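Local atomic coordinates of amphoterin-induced protein 1 (PDB entry 2XOT), a protein that promotes the growth and fasciculation of neurites and may mediate homophilic and heterophilic cell-cell interaction. Residues 104-109 / 131-136; 136-141 / 163-168; 98-103 / 117-122. One frame throughout, in Å; residues are numbered along the deposited sequence.

Interaction 1: residues 104-109 / 131-136; sequences DEFLFS and AFEDMA
Asp104 meets Ala131 through its backbone: its O lies 3.3 Å from Ala131 CB, while its carboxylate turns away to a hydrogen bond with Thr102. The same carbonyl accepts from Leu107 N, closing a type II turn, and the alanine methyl is small enough to let the two chains come this near. Glu105 adds little beyond its CA, which passes beside Ala131 N. Phe106, at the third position of that turn, brings a ring edge to the second segment, CD1 standing 4.0 Å from Glu133 CB. The carboxylate of Glu133 is used otherwise, in a salt bridge with Arg129. Leu107 sends its branches away into the buried interior. Phe108 carries the centre of the contact. Its N donates to Ala131 O at 2.9 Å, in the carbonyl plane and with an N-H...O angle of 153°. Its ring runs alongside that of Phe132, CD2 lying 3.7 Å from Phe132 CE1; the planes are 20° apart but slid so far that they barely overlap. At the root of the ring, Phe108 CB rests 3.6 Å from Met135 SD, a soft, polarisable atom that suits an apolar neighbour. Ser109 ends the segment with OG beside its own backbone N (chi1 -68°), where it donates to Glu133 O over 2.6 Å. These loops belong to repeats LRR 3 and LRR 4, whose side-by-side phenylalanines fill the interior of the solenoid: Phe108 and Phe132 both pack on Leu117 of strand 116-118, Phe132 also on Leu103, and Met135 on Leu114.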
loop_
_atom_site.group_PDB
_atom_site.type_symbol
_atom_site.label_atom_id
_atom_site.label_comp_id
_atom_site.label_asym_id
_atom_site.label_seq_id
_atom_site.Cartn_x
_atom_site.Cartn_y
_atom_site.Cartn_z
ATOM N N ASP B 104 -20.209 17.817 -1.066
ATOM C CA ASP B 104 -21.364 17.869 -1.952
ATOM C C ASP B 104 -21.672 16.489 -2.499
ATOM O O ASP B 104 -20.786 15.639 -2.558
ATOM C CB ASP B 104 -21.101 18.819 -3.116
ATOM C CG ASP B 104 -21.339 20.270 -2.761
ATOM O OD1 ASP B 104 -21.316 20.620 -1.563
ATOM O OD2 ASP B 104 -21.553 21.073 -3.700
ATOM N N GLU B 105 -22.922 16.266 -2.907
ATOM C CA GLU B 105 -23.317 14.948 -3.422
ATOM C C GLU B 105 -22.514 14.572 -4.655
ATOM O O GLU B 105 -22.230 15.422 -5.505
ATOM C CB GLU B 105 -24.819 14.870 -3.709
ATOM C CG GLU B 105 -25.341 15.917 -4.664
ATOM C CD GLU B 105 -26.772 15.642 -5.121
ATOM O OE1 GLU B 105 -27.448 14.713 -4.584
ATOM O OE2 GLU B 105 -27.199 16.368 -6.044
ATOM N N PHE B 106 -22.125 13.297 -4.714
ATOM C CA PHE B 106 -21.260 12.741 -5.749
ATOM C C PHE B 106 -19.858 13.348 -5.873
ATOM O O PHE B 106 -19.172 13.093 -6.863
ATOM C CB PHE B 106 -21.976 12.757 -7.100
ATOM C CG PHE B 106 -23.425 12.381 -7.007
ATOM C CD1 PHE B 106 -23.804 11.199 -6.411
ATOM C CD2 PHE B 106 -24.409 13.227 -7.488
ATOM C CE1 PHE B 106 -25.138 10.855 -6.303
ATOM C CE2 PHE B 106 -25.742 12.891 -7.379
ATOM C CZ PHE B 106 -26.110 11.713 -6.792
ATOM N N LEU B 107 -19.403 14.098 -4.867
ATOM C CA LEU B 107 -18.096 14.782 -4.945
ATOM C C LEU B 107 -16.907 13.849 -5.185
ATOM O O LEU B 107 -15.969 14.217 -5.883
ATOM C CB LEU B 107 -17.833 15.616 -3.681
ATOM C CG LEU B 107 -16.669 16.597 -3.723
ATOM C CD1 LEU B 107 -16.862 17.656 -4.821
ATOM C CD2 LEU B 107 -16.498 17.267 -2.368
ATOM N N PHE B 108 -16.956 12.637 -4.631
ATOM C CA PHE B 108 -15.847 11.681 -4.755
ATOM C C PHE B 108 -16.217 10.480 -5.616
ATOM O O PHE B 108 -15.442 9.554 -5.736
ATOM C CB PHE B 108 -15.415 11.217 -3.364
ATOM C CG PHE B 108 -14.920 12.348 -2.467
ATOM C CD1 PHE B 108 -13.744 13.009 -2.750
ATOM C CD2 PHE B 108 -15.644 12.744 -1.357
ATOM C CE1 PHE B 108 -13.299 14.040 -1.957
ATOM C CE2 PHE B 108 -15.184 13.768 -0.555
ATOM C CZ PHE B 108 -14.015 14.415 -0.868
ATOM N N SER B 109 -17.391 10.519 -6.234
ATOM C CA SER B 109 -17.919 9.395 -7.003
ATOM C C SER B 109 -17.148 9.029 -8.268
ATOM O O SER B 109 -17.311 7.921 -8.787
ATOM C CB SER B 109 -19.372 9.657 -7.367
ATOM O OG SER B 109 -20.143 9.625 -6.202
ATOM N N ALA B 131 -21.921 12.051 -1.151
ATOM C CA ALA B 131 -20.552 12.468 -1.512
ATOM C C ALA B 131 -19.661 11.261 -1.849
ATOM O O ALA B 131 -18.738 11.351 -2.673
ATOM C CB ALA B 131 -19.923 13.322 -0.397
ATOM N N PHE B 132 -19.956 10.131 -1.222
ATOM C CA PHE B 132 -19.156 8.904 -1.370
ATOM C C PHE B 132 -19.856 7.797 -2.149
ATOM O O PHE B 132 -19.446 6.637 -2.116
ATOM C CB PHE B 132 -18.785 8.396 -0.002
ATOM C CG PHE B 132 -18.271 9.476 0.907
ATOM C CD1 PHE B 132 -16.932 9.837 0.889
ATOM C CD2 PHE B 132 -19.124 10.128 1.768
ATOM C CE1 PHE B 132 -16.465 10.842 1.712
ATOM C CE2 PHE B 132 -18.657 11.112 2.600
ATOM C CZ PHE B 132 -17.320 11.465 2.575
ATOM N N GLU B 133 -20.909 8.161 -2.857
ATOM C CA GLU B 133 -21.627 7.197 -3.680
ATOM C C GLU B 133 -20.686 6.550 -4.694
ATOM O O GLU B 133 -19.897 7.236 -5.338
ATOM C CB GLU B 133 -22.802 7.876 -4.372
ATOM C CG GLU B 133 -23.689 6.959 -5.167
ATOM C CD GLU B 133 -24.533 6.043 -4.318
ATOM O OE1 GLU B 133 -24.506 6.148 -3.065
ATOM O OE2 GLU B 133 -25.242 5.208 -4.914
ATOM N N ASP B 134 -20.781 5.217 -4.770
ATOM C CA ASP B 134 -20.097 4.353 -5.741
ATOM C C ASP B 134 -18.606 4.114 -5.492
ATOM O O ASP B 134 -17.899 3.543 -6.323
ATOM C CB ASP B 134 -20.367 4.825 -7.177
ATOM C CG ASP B 134 -21.807 4.549 -7.616
ATOM O OD1 ASP B 134 -22.272 3.398 -7.477
ATOM O OD2 ASP B 134 -22.475 5.485 -8.095
ATOM N N MET B 135 -18.123 4.529 -4.329
ATOM C CA MET B 135 -16.733 4.305 -3.982
ATOM C C MET B 135 -16.604 2.862 -3.491
ATOM O O MET B 135 -16.562 2.587 -2.284
ATOM C CB MET B 135 -16.306 5.320 -2.936
ATOM C CG MET B 135 -16.368 6.713 -3.459
ATOM S SD MET B 135 -15.830 7.859 -2.193
ATOM C CE MET B 135 -14.067 7.686 -2.422
ATOM N N ALA B 136 -16.571 1.925 -4.437
ATOM C CA ALA B 136 -16.632 0.507 -4.081
ATOM C C ALA B 136 -15.374 0.015 -3.379
ATOM O O ALA B 136 -15.403 -1.038 -2.743
ATOM C CB ALA B 136 -16.899 -0.350 -5.328
#

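Interaction 2: residues 136-141 / 163-168; sequences AQLQKL and PKLMLL
Lys164 lies alongside Gln137, pointing the same way, and its side chain touches the segment 136-141 at every step. CB starts 3.8 Å from Leu138 O. CG passes 3.6 Å from Ala136 O, and CD is about equally near that carbonyl and Gln137 OE1. CE comes within 3.4 Å of Gln137 OE1, and NZ finishes with a hydrogen bond of 2.8 Å to the same OE1, tilted 18° from the carbonyl plane. A long, extended lysine suits this place because its methylenes can follow the neighbouring backbone before the charge is delivered. Gln137 answers by folding: its chain bends at chi2 (-63°), which turns CD back and helps bring the amide to the ammonium. An alanine at Gln137 would probably leave the Lys164 ammonium without this carbonyl acceptor and its tip freer to swing. Where the backbones draw together, Gln139 O is gripped twice, by Met166 N at 2.9 Å and by Leu167 N at 3.0 Å. The parallel pairing continues with Leu141 N donating to Leu167 O over 2.8 Å. Before it begins, a water bridges Leu138 O and Lys164 N. On the buried side Leu141 and Leu168 run side by side, CD2 of the former 3.8 Å from CD1 of the latter, and Leu165 CD1 packs against Leu141 CB. On the other face Leu167 touches Lys140 CG and packs on Asn21 of the second subunit, in keeping with dimerisation through the repeats. The chemistry is thus graded: Leu141, Leu165 and Leu168 fill the interior, one doubly bonded carbonyl leads into the strand pairing, and at the partly exposed Gln137 an amide carbonyl probably helps to stabilise a lysine charge.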
loop_
_atom_site.group_PDB
_atom_site.type_symbol
_atom_site.label_atom_id
_atom_site.label_comp_id
_atom_site.label_asym_id
_atom_site.label_seq_id
_atom_site.Cartn_x
_atom_site.Cartn_y
_atom_site.Cartn_z
ATOM N N ALA B 136 -16.571 1.925 -4.437
ATOM C CA ALA B 136 -16.632 0.507 -4.081
ATOM C C ALA B 136 -15.374 0.015 -3.379
ATOM O O ALA B 136 -15.403 -1.038 -2.743
ATOM C CB ALA B 136 -16.899 -0.350 -5.328
ATOM N N GLN B 137 -14.266 0.739 -3.505
ATOM C CA GLN B 137 -12.988 0.272 -2.978
ATOM C C GLN B 137 -12.529 1.031 -1.735
ATOM O O GLN B 137 -11.433 0.793 -1.279
ATOM C CB GLN B 137 -11.894 0.403 -4.042
ATOM C CG GLN B 137 -12.199 -0.354 -5.326
ATOM C CD GLN B 137 -12.291 -1.849 -5.112
ATOM O OE1 GLN B 137 -11.691 -2.403 -4.187
ATOM N NE2 GLN B 137 -13.033 -2.514 -5.973
ATOM N N LEU B 138 -13.346 1.942 -1.218
ATOM C CA LEU B 138 -12.931 2.836 -0.125
ATOM C C LEU B 138 -12.883 2.052 1.163
ATOM O O LEU B 138 -13.912 1.547 1.619
ATOM C CB LEU B 138 -13.860 4.038 0.024
ATOM C CG LEU B 138 -13.378 5.128 1.006
ATOM C CD1 LEU B 138 -12.114 5.788 0.451
ATOM C CD2 LEU B 138 -14.454 6.158 1.250
ATOM N N GLN B 139 -11.670 1.952 1.729
ATOM C CA GLN B 139 -11.410 1.177 2.948
ATOM C C GLN B 139 -11.279 2.034 4.232
ATOM O O GLN B 139 -11.685 1.606 5.318
ATOM C CB GLN B 139 -10.171 0.314 2.746
ATOM C CG GLN B 139 -10.342 -0.729 1.653
ATOM C CD GLN B 139 -9.106 -1.597 1.440
ATOM O OE1 GLN B 139 -8.112 -1.445 2.131
ATOM N NE2 GLN B 139 -9.182 -2.536 0.481
ATOM N N LYS B 140 -10.738 3.238 4.106
ATOM C CA LYS B 140 -10.455 4.097 5.268
ATOM C C LYS B 140 -10.896 5.543 4.999
ATOM O O LYS B 140 -10.452 6.146 4.034
ATOM C CB LYS B 140 -8.951 4.109 5.583
ATOM C CG LYS B 140 -8.324 2.738 5.878
ATOM C CD LYS B 140 -6.815 2.820 5.886
ATOM C CE LYS B 140 -6.174 1.453 6.026
ATOM N NZ LYS B 140 -4.676 1.599 6.224
ATOM N N LEU B 141 -11.742 6.088 5.857
ATOM C CA LEU B 141 -12.178 7.480 5.752
ATOM C C LEU B 141 -11.926 8.235 7.059
ATOM O O LEU B 141 -12.572 7.968 8.086
ATOM C CB LEU B 141 -13.660 7.530 5.395
ATOM C CG LEU B 141 -14.388 8.868 5.292
ATOM C CD1 LEU B 141 -13.729 9.812 4.242
ATOM C CD2 LEU B 141 -15.896 8.593 4.985
ATOM N N PRO B 163 -19.177 -0.802 0.923
ATOM C CA PRO B 163 -18.965 -2.219 1.194
ATOM C C PRO B 163 -17.613 -2.580 1.781
ATOM O O PRO B 163 -17.503 -3.590 2.489
ATOM C CB PRO B 163 -19.119 -2.865 -0.194
ATOM C CG PRO B 163 -18.773 -1.803 -1.134
ATOM C CD PRO B 163 -19.291 -0.547 -0.523
ATOM N N LYS B 164 -16.572 -1.802 1.492
ATOM C CA LYS B 164 -15.243 -2.150 1.999
ATOM C C LYS B 164 -14.780 -1.223 3.116
ATOM O O LYS B 164 -13.632 -1.329 3.567
ATOM C CB LYS B 164 -14.234 -2.165 0.873
ATOM C CG LYS B 164 -14.457 -3.281 -0.134
ATOM C CD LYS B 164 -13.216 -3.471 -0.980
ATOM C CE LYS B 164 -13.445 -4.457 -2.102
ATOM N NZ LYS B 164 -12.161 -4.759 -2.811
ATOM N N LEU B 165 -15.661 -0.354 3.601
ATOM C CA LEU B 165 -15.252 0.619 4.610
ATOM C C LEU B 165 -15.009 -0.049 5.964
ATOM O O LEU B 165 -15.930 -0.503 6.622
ATOM C CB LEU B 165 -16.264 1.763 4.743
ATOM C CG LEU B 165 -15.819 2.918 5.653
ATOM C CD1 LEU B 165 -14.644 3.677 5.049
ATOM C CD2 LEU B 165 -16.966 3.859 5.920
ATOM N N MET B 166 -13.753 -0.054 6.387
ATOM C CA MET B 166 -13.322 -0.762 7.577
ATOM C C MET B 166 -12.680 0.177 8.623
ATOM O O MET B 166 -12.336 -0.274 9.717
ATOM C CB MET B 166 -12.260 -1.730 7.158
ATOM C CG MET B 166 -10.934 -0.966 6.903
ATOM S SD MET B 166 -9.641 -2.067 6.718
ATOM C CE MET B 166 -9.077 -2.267 8.404
ATOM N N LEU B 167 -12.463 1.449 8.259
ATOM C CA LEU B 167 -11.990 2.479 9.192
ATOM C C LEU B 167 -12.726 3.777 8.900
ATOM O O LEU B 167 -12.659 4.298 7.783
ATOM C CB LEU B 167 -10.481 2.696 9.071
ATOM C CG LEU B 167 -9.766 3.587 10.117
ATOM C CD1 LEU B 167 -8.281 3.243 10.131
ATOM C CD2 LEU B 167 -9.953 5.124 9.936
ATOM N N LEU B 168 -13.462 4.257 9.891
ATOM C CA LEU B 168 -14.185 5.510 9.834
ATOM C C LEU B 168 -13.849 6.287 11.114
ATOM O O LEU B 168 -14.320 5.959 12.209
ATOM C CB LEU B 168 -15.681 5.242 9.737
ATOM C CG LEU B 168 -16.598 6.462 9.770
ATOM C CD1 LEU B 168 -16.252 7.420 8.627
ATOM C CD2 LEU B 168 -18.050 6.059 9.708
HETATM O O HOH W 1 -16.254 0.940 0.198
#

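Interaction 3: residues 98-103 / 117-122; sequences NHLHTL and LLLYNN
Leu100 and Leu119 are brought together by their torsions: in Leu100, chi1 of -65° sets CG beside the backbone N and chi2 of 164° extends CD1 toward Leu119, whose own chi1 of -74° likewise places CG beside its N. The two side chains cross at about a right angle, with Leu100 CD1 3.8 Å from Leu119 CD2. The other branch of Leu119 faces Leu103 tip to tip, CD1 to CD2 of Leu103 at 4.2 Å, so one branched leucine serves two neighbours in the preceding repeat. Asn122 supplies the polar half. Its ND2 donates nearly straight to Leu119 O at 3.1 Å, within its own amide plane but well above the plane of that carbonyl, and the same nitrogen also bonds Leu95 O. Its OD1 accepts from Leu100 N at 2.9 Å, although the position of this oxygen is doubtful. An asparagine suits the position because a short amide offers both a donor and an acceptor to backbone groups buried in the turn. Asn98 N adds a weak bond of 3.4 Å to Asn121 O. Asn98 and Asn122 occupy the asparagine position of successive repeats, in a row with Asn74 and Asn146, as is characteristic of leucine-rich repeats. The second segment opens in strand 116-118, which lies in the long sheet of the repeats, parallel to its neighbours 92-94 and 140-142. Leu117 and Leu119 pack on Leu141 there, while Leu118 lies against Tyr92 and Tyr142 and meets Ile22 of the second subunit.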
loop_
_atom_site.group_PDB
_atom_site.type_symbol
_atom_site.label_atom_id
_atom_site.label_comp_id
_atom_site.label_asym_id
_atom_site.label_seq_id
_atom_site.Cartn_x
_atom_site.Cartn_y
_atom_site.Cartn_z
ATOM N N ASN B 98 -7.179 21.523 5.493
ATOM C CA ASN B 98 -7.634 22.464 4.441
ATOM C C ASN B 98 -8.832 23.261 4.980
ATOM O O ASN B 98 -9.093 23.234 6.177
ATOM C CB ASN B 98 -7.986 21.694 3.161
ATOM C CG ASN B 98 -6.795 21.519 2.240
ATOM O OD1 ASN B 98 -6.324 20.399 2.000
ATOM N ND2 ASN B 98 -6.302 22.626 1.712
ATOM N N HIS B 99 -9.553 23.977 4.124
ATOM C CA HIS B 99 -10.696 24.772 4.580
ATOM C C HIS B 99 -11.996 24.234 3.999
ATOM O O HIS B 99 -12.886 25.015 3.647
ATOM C CB HIS B 99 -10.525 26.247 4.179
ATOM C CG HIS B 99 -9.329 26.916 4.790
ATOM N ND1 HIS B 99 -8.783 28.076 4.278
ATOM C CD2 HIS B 99 -8.556 26.573 5.848
ATOM C CE1 HIS B 99 -7.739 28.430 5.006
ATOM N NE2 HIS B 99 -7.585 27.540 5.971
ATOM N N LEU B 100 -12.118 22.912 3.879
ATOM C CA LEU B 100 -13.307 22.338 3.235
ATOM C C LEU B 100 -14.481 22.388 4.197
ATOM O O LEU B 100 -14.361 22.019 5.365
ATOM C CB LEU B 100 -13.077 20.908 2.748
ATOM C CG LEU B 100 -12.053 20.711 1.643
ATOM C CD1 LEU B 100 -11.674 19.234 1.554
ATOM C CD2 LEU B 100 -12.580 21.215 0.312
ATOM N N HIS B 101 -15.618 22.844 3.685
ATOM C CA HIS B 101 -16.786 23.145 4.518
ATOM C C HIS B 101 -17.969 22.252 4.211
ATOM O O HIS B 101 -18.770 21.942 5.091
ATOM C CB HIS B 101 -17.174 24.619 4.364
ATOM C CG HIS B 101 -18.332 25.021 5.215
ATOM N ND1 HIS B 101 -18.338 24.857 6.586
ATOM C CD2 HIS B 101 -19.519 25.586 4.894
ATOM C CE1 HIS B 101 -19.483 25.300 7.070
ATOM N NE2 HIS B 101 -20.216 25.751 6.066
ATOM N N THR B 102 -18.099 21.823 2.970
ATOM C CA THR B 102 -19.148 20.866 2.641
ATOM C C THR B 102 -18.687 19.767 1.695
ATOM O O THR B 102 -17.773 19.949 0.900
ATOM C CB THR B 102 -20.470 21.582 2.147
ATOM O OG1 THR B 102 -21.268 20.669 1.369
ATOM C CG2 THR B 102 -20.180 22.853 1.346
ATOM N N LEU B 103 -19.314 18.607 1.840
ATOM C CA LEU B 103 -19.046 17.432 1.027
ATOM C C LEU B 103 -20.256 17.225 0.120
ATOM O O LEU B 103 -21.220 16.577 0.495
ATOM C CB LEU B 103 -18.820 16.216 1.941
ATOM C CG LEU B 103 -17.380 15.878 2.348
ATOM C CD1 LEU B 103 -16.471 17.091 2.490
ATOM C CD2 LEU B 103 -17.394 15.063 3.627
ATOM N N LEU B 117 -9.162 7.943 2.026
ATOM C CA LEU B 117 -9.533 9.357 1.882
ATOM C C LEU B 117 -9.345 10.079 3.203
ATOM O O LEU B 117 -9.983 9.741 4.208
ATOM C CB LEU B 117 -10.989 9.469 1.443
ATOM C CG LEU B 117 -11.590 10.863 1.277
ATOM C CD1 LEU B 117 -10.648 11.760 0.440
ATOM C CD2 LEU B 117 -12.956 10.760 0.649
ATOM N N LEU B 118 -8.459 11.068 3.204
ATOM C CA LEU B 118 -8.132 11.850 4.396
ATOM C C LEU B 118 -8.793 13.207 4.302
ATOM O O LEU B 118 -8.551 13.942 3.347
ATOM C CB LEU B 118 -6.617 12.028 4.483
ATOM C CG LEU B 118 -5.727 10.931 5.056
ATOM C CD1 LEU B 118 -6.050 9.571 4.549
ATOM C CD2 LEU B 118 -4.234 11.266 4.832
ATOM N N LEU B 119 -9.654 13.528 5.265
ATOM C CA LEU B 119 -10.403 14.791 5.285
ATOM C C LEU B 119 -10.367 15.393 6.677
ATOM O O LEU B 119 -11.196 16.226 7.034
ATOM C CB LEU B 119 -11.872 14.566 4.855
ATOM C CG LEU B 119 -12.132 14.309 3.367
ATOM C CD1 LEU B 119 -13.484 13.675 3.160
ATOM C CD2 LEU B 119 -12.035 15.599 2.560
ATOM N N TYR B 120 -9.425 14.936 7.486
ATOM C CA TYR B 120 -9.368 15.395 8.877
ATOM C C TYR B 120 -8.840 16.834 8.936
ATOM O O TYR B 120 -8.167 17.306 8.024
ATOM C CB TYR B 120 -8.537 14.434 9.756
ATOM C CG TYR B 120 -7.067 14.340 9.425
ATOM C CD1 TYR B 120 -6.139 15.189 10.033
ATOM C CD2 TYR B 120 -6.587 13.371 8.538
ATOM C CE1 TYR B 120 -4.802 15.097 9.743
ATOM C CE2 TYR B 120 -5.254 13.271 8.243
ATOM C CZ TYR B 120 -4.350 14.146 8.854
ATOM O OH TYR B 120 -3.012 14.086 8.568
ATOM N N ASN B 121 -9.177 17.522 10.002
ATOM C CA ASN B 121 -8.776 18.897 10.207
ATOM C C ASN B 121 -9.210 19.821 9.075
ATOM O O ASN B 121 -8.381 20.487 8.446
ATOM C CB ASN B 121 -7.275 19.007 10.456
ATOM C CG ASN B 121 -6.887 20.381 10.993
ATOM O OD1 ASN B 121 -5.757 20.835 10.826
ATOM N ND2 ASN B 121 -7.835 21.052 11.620
ATOM N N ASN B 122 -10.520 19.838 8.832
ATOM C CA ASN B 122 -11.171 20.763 7.897
ATOM C C ASN B 122 -12.313 21.527 8.615
ATOM O O ASN B 122 -12.322 21.606 9.833
ATOM C CB ASN B 122 -11.678 19.981 6.693
ATOM C CG ASN B 122 -10.645 19.862 5.608
ATOM O OD1 ASN B 122 -10.388 20.832 4.894
ATOM N ND2 ASN B 122 -10.048 18.662 5.451
#

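All three contacts join adjacent repeats of one leucine-rich-repeat solenoid. Interactions 1 and 3 both join LRR 3 to LRR 4, their segments alternating along the chain, and their centres lie 14 Å apart. Interaction 2 joins LRR 5 to LRR 6 further on, 12 Å from interaction 1, with Ala136 common to both, and 17 Å from interaction 3. Strands 116-118 and 140-142, neighbours in the shared sheet, tie interaction 3 to interaction 2, while Phe132 of interaction 1 packs on Leu141 of interaction 2. Loops on different sides of the coil are thus linked by one continuous apolar core, whose sheet belongs to the repeat region that mediates homodimerization.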